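Local coordinates for PDZ domain protein (Parabacteroides distasonis, PDB 4L8N) that is of unknown function but carries PDZ domains at both ends and a DUF4136 domain, and has a magnesium-binding site, at residues N170-T173 / K174-L177; V280-P283 / L284-Q288; T292-R296 / N297-K301. All blocks are in the same frame, centred on the assembly; numbering follows the deposited sequence.

Interaction 1: N170-T173 / K174-L177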
# COMPACT_ATOMS: atom_id res chain seq x y z
N ASN A 170 -9.61 19.03 17.02
CA ASN A 170 -9.84 18.41 18.33
C ASN A 170 -8.67 17.51 18.72
O ASN A 170 -8.23 17.58 19.86
CB ASN A 170 -11.17 17.61 18.40
CG ASN A 170 -12.44 18.43 18.27
OD1 ASN A 170 -12.47 19.66 18.50
ND2 ASN A 170 -13.54 17.77 17.90
N GLU A 171 -8.14 16.71 17.77
CA GLU A 171 -7.03 15.80 18.05
C GLU A 171 -5.76 16.53 18.47
O GLU A 171 -5.13 16.11 19.44
CB GLU A 171 -6.71 14.91 16.84
CG GLU A 171 -7.65 13.74 16.66
CD GLU A 171 -8.13 13.04 17.93
OE1 GLU A 171 -7.30 12.41 18.62
OE2 GLU A 171 -9.35 13.12 18.21
N LEU A 172 -5.41 17.61 17.74
CA LEU A 172 -4.19 18.38 17.94
C LEU A 172 -4.28 19.31 19.15
O LEU A 172 -3.28 19.50 19.85
CB LEU A 172 -3.85 19.19 16.67
CG LEU A 172 -3.54 18.41 15.38
CD1 LEU A 172 -3.03 19.35 14.28
CD2 LEU A 172 -2.55 17.30 15.61
N THR A 173 -5.48 19.88 19.43
CA THR A 173 -5.63 20.70 20.63
C THR A 173 -5.56 19.79 21.88
O THR A 173 -5.04 20.23 22.88
CB THR A 173 -6.86 21.62 20.61
OG1 THR A 173 -8.04 20.86 20.38
CG2 THR A 173 -6.73 22.74 19.59
N LYS A 174 -6.00 18.51 21.78
CA LYS A 174 -5.90 17.55 22.90
C LYS A 174 -4.44 17.18 23.19
O LYS A 174 -4.10 16.89 24.33
CB LYS A 174 -6.71 16.27 22.63
CG LYS A 174 -8.22 16.44 22.75
CD LYS A 174 -8.95 15.09 22.65
CE LYS A 174 -9.26 14.65 21.23
NZ LYS A 174 -9.43 13.17 21.14
N LYS A 175 -3.58 17.24 22.16
CA LYS A 175 -2.16 16.93 22.25
C LYS A 175 -1.37 18.08 22.92
O LYS A 175 -0.26 17.84 23.43
CB LYS A 175 -1.63 16.64 20.83
CG LYS A 175 -2.05 15.25 20.36
CD LYS A 175 -1.85 14.98 18.86
CE LYS A 175 -2.38 13.61 18.50
NZ LYS A 175 -1.66 12.52 19.22
N GLY A 176 -1.95 19.27 22.95
CA GLY A 176 -1.35 20.47 23.52
C GLY A 176 -0.93 21.52 22.50
O GLY A 176 -0.27 22.51 22.85
N LEU A 177 -1.28 21.32 21.23
CA LEU A 177 -1.01 22.27 20.16
C LEU A 177 -2.12 23.33 20.18
O LEU A 177 -3.20 23.11 20.73
CB LEU A 177 -0.87 21.60 18.77
CG LEU A 177 0.27 20.56 18.59
CD1 LEU A 177 0.33 20.09 17.15
CD2 LEU A 177 1.64 21.13 18.98
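Lys-174 N reaches back to Asn-170 O (3.1 Å) in an ordinary helical bond, after which the helix ends on Leu-172 O, which takes Leu-177 N at 3.0 Å and, weakly, the amides of Lys-175 and Gly-176. Gly-176 N also meets Thr-173 O at 3.2 Å, standing well above the carbonyl plane. With the positive phi of Gly-176 (110°) this is a Schellman motif, and a CB there would collide with the carbonyl O of Lys-175. The turn closes helix 158-175 and leads into strand 178-179, completing a beta-alpha-beta unit begun by strand 147-150. Thr-173 CA also makes a nearly straight CA-H...O contact with Leu-177 O (3.4 Å).

Glu-171 and Lys-174 run alongside each other on the last turn, pointing the same way. A bend at chi2 (-38°) curls the carboxylate toward the lysine, whose own chain bends at chi3 (-86°) to bring NZ to the syn side of OE2, well out of the carboxylate plane, 2.9 Å away in a salt bridge. With an alanine here, the Lys-174 ammonium would probably lose this mate, and a gap would be likely to open against Val-282 and Pro-283 of helix 274-285, which the glutamate chain touches.

Lys-175 instead brings its CG to 3.3 Å from Glu-171 O and sends NZ to the carbonyl oxygens of Cys-286 and Tyr-289. On the buried side, Leu-172 CD2 approaches Leu-177 CD1 at 4.3 Å, both leucines packing on Phe-148. Thr-173 OG1 is hydrogen-bonded to Glu-169 O.

Interaction 2: V280-P283 / L284-Q288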
# COMPACT_ATOMS: atom_id res chain seq x y z
N VAL A 280 -13.99 8.70 12.18
CA VAL A 280 -13.52 7.45 12.78
C VAL A 280 -11.99 7.38 12.79
O VAL A 280 -11.42 7.05 13.83
CB VAL A 280 -14.14 6.21 12.05
CG1 VAL A 280 -13.59 4.89 12.58
CG2 VAL A 280 -15.65 6.22 12.15
N HIS A 281 -11.33 7.66 11.66
CA HIS A 281 -9.90 7.45 11.46
C HIS A 281 -8.98 8.61 11.79
O HIS A 281 -7.85 8.31 12.19
CB HIS A 281 -9.65 6.96 10.04
CG HIS A 281 -10.35 5.65 9.80
ND1 HIS A 281 -11.67 5.61 9.37
CD2 HIS A 281 -9.91 4.38 10.01
CE1 HIS A 281 -11.97 4.31 9.28
NE2 HIS A 281 -10.94 3.54 9.64
N VAL A 282 -9.42 9.89 11.72
CA VAL A 282 -8.55 11.01 12.15
C VAL A 282 -7.95 10.69 13.57
O VAL A 282 -6.72 10.78 13.72
CB VAL A 282 -9.26 12.41 12.14
CG1 VAL A 282 -8.57 13.41 13.07
CG2 VAL A 282 -9.35 12.96 10.72
N PRO A 283 -8.77 10.27 14.60
CA PRO A 283 -8.18 9.97 15.93
C PRO A 283 -7.20 8.78 15.92
O PRO A 283 -6.23 8.79 16.68
CB PRO A 283 -9.40 9.68 16.81
CG PRO A 283 -10.57 10.21 16.08
CD PRO A 283 -10.24 10.11 14.63
N LEU A 284 -7.43 7.77 15.08
CA LEU A 284 -6.51 6.62 14.99
C LEU A 284 -5.21 7.02 14.26
O LEU A 284 -4.12 6.69 14.73
CB LEU A 284 -7.17 5.42 14.28
CG LEU A 284 -8.41 4.80 14.91
CD1 LEU A 284 -9.08 3.87 13.92
CD2 LEU A 284 -8.08 4.07 16.23
N MSE A 285 -5.33 7.76 13.13
CA MSE A 285 -4.21 8.29 12.33
C MSE A 285 -3.31 9.23 13.12
O MSE A 285 -2.09 9.14 12.99
CB MSE A 285 -4.77 9.04 11.12
CG MSE A 285 -5.31 8.13 10.05
SE MSE A 285 -6.30 9.05 8.68
CE MSE A 285 -4.86 9.96 7.93
N CYS A 286 -3.89 10.12 13.94
CA CYS A 286 -3.12 11.10 14.71
C CYS A 286 -2.48 10.53 15.97
O CYS A 286 -1.67 11.24 16.59
CB CYS A 286 -3.96 12.32 15.03
SG CYS A 286 -4.40 13.28 13.56
N MSE A 287 -2.75 9.26 16.32
CA MSE A 287 -2.08 8.64 17.48
C MSE A 287 -0.58 8.51 17.21
O MSE A 287 0.21 8.36 18.15
CB MSE A 287 -2.70 7.28 17.82
CG MSE A 287 -3.85 7.41 18.81
SE MSE A 287 -4.74 5.73 19.24
CE MSE A 287 -3.39 5.00 20.21
N GLN A 288 -0.17 8.60 15.91
CA GLN A 288 1.24 8.54 15.56
C GLN A 288 1.84 9.93 15.41
O GLN A 288 2.99 10.02 15.01
CB GLN A 288 1.50 7.66 14.34
CG GLN A 288 1.36 6.18 14.70
CD GLN A 288 2.18 5.32 13.83
OE1 GLN A 288 3.18 4.73 14.26
NE2 GLN A 288 1.79 5.25 12.57
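His-281 O receives Met-285 N at 2.7 Å in an almost straight bond, and Val-282 O takes Cys-286 N at 2.9 Å. Met-285, a selenomethionine, has CG anti to its carbonyl carbon (chi1 -74°), which lays CG beside His-281 O; the chain then turns at chi3 (68°), with SE 4.2 Å from His-281 CB. Leu-284 sends CD1 obliquely toward the imidazole, 4.0 Å from His-281 CD2, while Val-280 CG1 lies over one face of that ring, offset toward its rim. Both imidazole nitrogens are used: ND1 bonds to Tyr-277 O, and NE2 to Arg-215 NH1 of the second subunit.

Pro-283, lacking an amide hydrogen, kinks helix 274-285 here, near its end in the DUF4136 region. The helix lies on the mixed sheet: Met-285 packs on Phe-244 and Ile-246 of strand 240-250 and on Phe-131 of strand 123-135, while Pro-283 and Leu-284 meet Phe-218 of the second subunit.

Cys-286 chi1 (-67°) sets SG 4.2 Å from Val-282 CG1, an apolar touch facing Ile-246 and Phe-244 of strand 240-250. Met-287, also selenomethionine, brings CG within 3.5 Å of Pro-283 O, and its side chain packs on Phe-300.

Interaction 3: T292-R296 / N297-K301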
# COMPACT_ATOMS: atom_id res chain seq x y z
N THR A 292 5.74 8.37 15.91
CA THR A 292 5.58 7.46 14.79
C THR A 292 6.55 6.28 14.93
O THR A 292 7.77 6.48 14.92
CB THR A 292 5.80 8.21 13.45
OG1 THR A 292 4.85 9.27 13.31
CG2 THR A 292 5.69 7.31 12.23
N LYS A 293 6.01 5.05 15.05
CA LYS A 293 6.86 3.87 15.08
C LYS A 293 6.48 2.86 13.95
O LYS A 293 7.32 2.05 13.58
CB LYS A 293 6.97 3.20 16.46
CG LYS A 293 5.71 2.75 17.17
CD LYS A 293 6.12 1.87 18.37
CE LYS A 293 4.97 1.62 19.33
NZ LYS A 293 5.24 0.44 20.21
N TYR A 294 5.29 2.99 13.33
CA TYR A 294 4.84 2.14 12.21
C TYR A 294 4.64 2.95 10.94
O TYR A 294 3.78 3.83 10.90
CB TYR A 294 3.54 1.39 12.54
CG TYR A 294 3.74 0.44 13.70
CD1 TYR A 294 4.40 -0.77 13.52
CD2 TYR A 294 3.36 0.79 14.99
CE1 TYR A 294 4.65 -1.62 14.59
CE2 TYR A 294 3.60 -0.05 16.07
CZ TYR A 294 4.24 -1.26 15.86
OH TYR A 294 4.48 -2.11 16.91
N GLY A 295 5.40 2.64 9.91
CA GLY A 295 5.30 3.34 8.64
C GLY A 295 4.22 2.87 7.69
O GLY A 295 3.72 3.67 6.91
N ARG A 296 3.87 1.58 7.73
CA ARG A 296 2.93 1.08 6.72
C ARG A 296 1.61 0.45 7.21
O ARG A 296 0.60 0.68 6.54
CB ARG A 296 3.62 0.09 5.77
CG ARG A 296 3.31 0.40 4.30
CD ARG A 296 4.07 -0.46 3.32
NE ARG A 296 3.66 -1.87 3.36
CZ ARG A 296 2.67 -2.39 2.64
NH1 ARG A 296 1.96 -1.62 1.82
NH2 ARG A 296 2.37 -3.68 2.74
N ASN A 297 1.59 -0.39 8.24
CA ASN A 297 0.31 -1.00 8.64
C ASN A 297 0.25 -0.91 10.13
O ASN A 297 1.02 -1.62 10.79
CB ASN A 297 0.17 -2.46 8.15
CG ASN A 297 0.10 -2.66 6.65
OD1 ASN A 297 0.98 -3.30 6.06
ND2 ASN A 297 -0.95 -2.16 6.00
N VAL A 298 -0.60 0.01 10.67
CA VAL A 298 -0.63 0.28 12.10
C VAL A 298 -1.44 -0.74 12.92
O VAL A 298 -2.68 -0.78 12.83
CB VAL A 298 -1.07 1.74 12.48
CG1 VAL A 298 -0.64 2.08 13.91
CG2 VAL A 298 -0.54 2.77 11.49
N PRO A 299 -0.74 -1.44 13.84
CA PRO A 299 -1.43 -2.36 14.76
C PRO A 299 -1.97 -1.64 16.02
O PRO A 299 -1.22 -0.94 16.72
CB PRO A 299 -0.31 -3.34 15.12
CG PRO A 299 0.92 -2.55 15.10
CD PRO A 299 0.72 -1.45 14.08
N PHE A 300 -3.28 -1.85 16.32
CA PHE A 300 -3.96 -1.32 17.50
C PHE A 300 -4.53 -2.43 18.37
O PHE A 300 -4.96 -3.46 17.85
CB PHE A 300 -5.12 -0.39 17.14
CG PHE A 300 -4.76 0.84 16.34
CD1 PHE A 300 -4.68 0.79 14.95
CD2 PHE A 300 -4.57 2.06 16.97
CE1 PHE A 300 -4.37 1.93 14.22
CE2 PHE A 300 -4.28 3.21 16.24
CZ PHE A 300 -4.18 3.14 14.86
N LYS A 301 -4.61 -2.17 19.68
CA LYS A 301 -5.17 -3.04 20.70
C LYS A 301 -6.16 -2.24 21.57
O LYS A 301 -5.77 -1.23 22.17
CB LYS A 301 -4.07 -3.69 21.55
CG LYS A 301 -4.55 -4.96 22.25
CD LYS A 301 -3.62 -5.38 23.38
CE LYS A 301 -4.35 -6.19 24.42
NZ LYS A 301 -3.40 -6.84 25.37
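Tyr-294 has CG beside its own backbone N and anti to the carbonyl carbon; this chi1 (-63°) sends the ring toward Pro-299, and chi2 (-76°) turns its face to the proline. Pro-299 CD sits over the middle of the ring, 3.5 Å from the centroid and only 10° off the ring normal, a clear CH-pi contact. CG of the same proline leans toward the phenol end, 3.6 Å from Tyr-294 CZ, so the pyrrolidine spans the ring from centre to hydroxyl side. Val-298 adds CG1, 4.3 Å from Tyr-294 CD2, in an oblique approach. The hydroxyl is tied down as well, since Tyr-294 OH is hydrogen-bonded to Lys-457 O at the C terminus, which holds the far end of the ring while the proline covers one face.

Arg-296 and Asn-297 extend side by side in the same direction, the arginine bent at chi3. Asn-297 OD1 lies over one face of the guanidinium, 3.6 Å from Arg-296 NH2, with the two planes steeply inclined; this is contact over a face, not a hydrogen bond. The firm partner of the arginine is Glu-235 of the second subunit, in a salt bridge with NH2, and Asn-297 also packs on that glutamate.

The contact lies where the loop after helix 274-285 doubles back to the start of strand 298-309. That strand runs antiparallel between strands 123-135 and 438-456, with Val-298 touching Phe-131 of the first and both Tyr-294 and Val-298 touching Ile-456 of the second.

All three contacts are local: the first two span the last turns of helices, the third the loop-to-strand entry. They follow in series without nesting or crossing. Interaction 1 finishes helix 158-175 at the edge of the mixed sheet; over a hundred residues later interaction 2 ends helix 274-285, which lies against it; the centres of interactions 1 and 2 are about 12 Å apart. After three further residues the chain enters interaction 3, centred about 11 Å from interaction 2, where the loop enters strand 298-309. Gln-288 spans that last step, its OE1 probably accepting hydrogen bonds from Lys-293 N and Tyr-294 N. Interactions 1 and 3 do not touch. Interactions 2 and 3 both reach the second subunit, whereas interaction 1 stays within one chain.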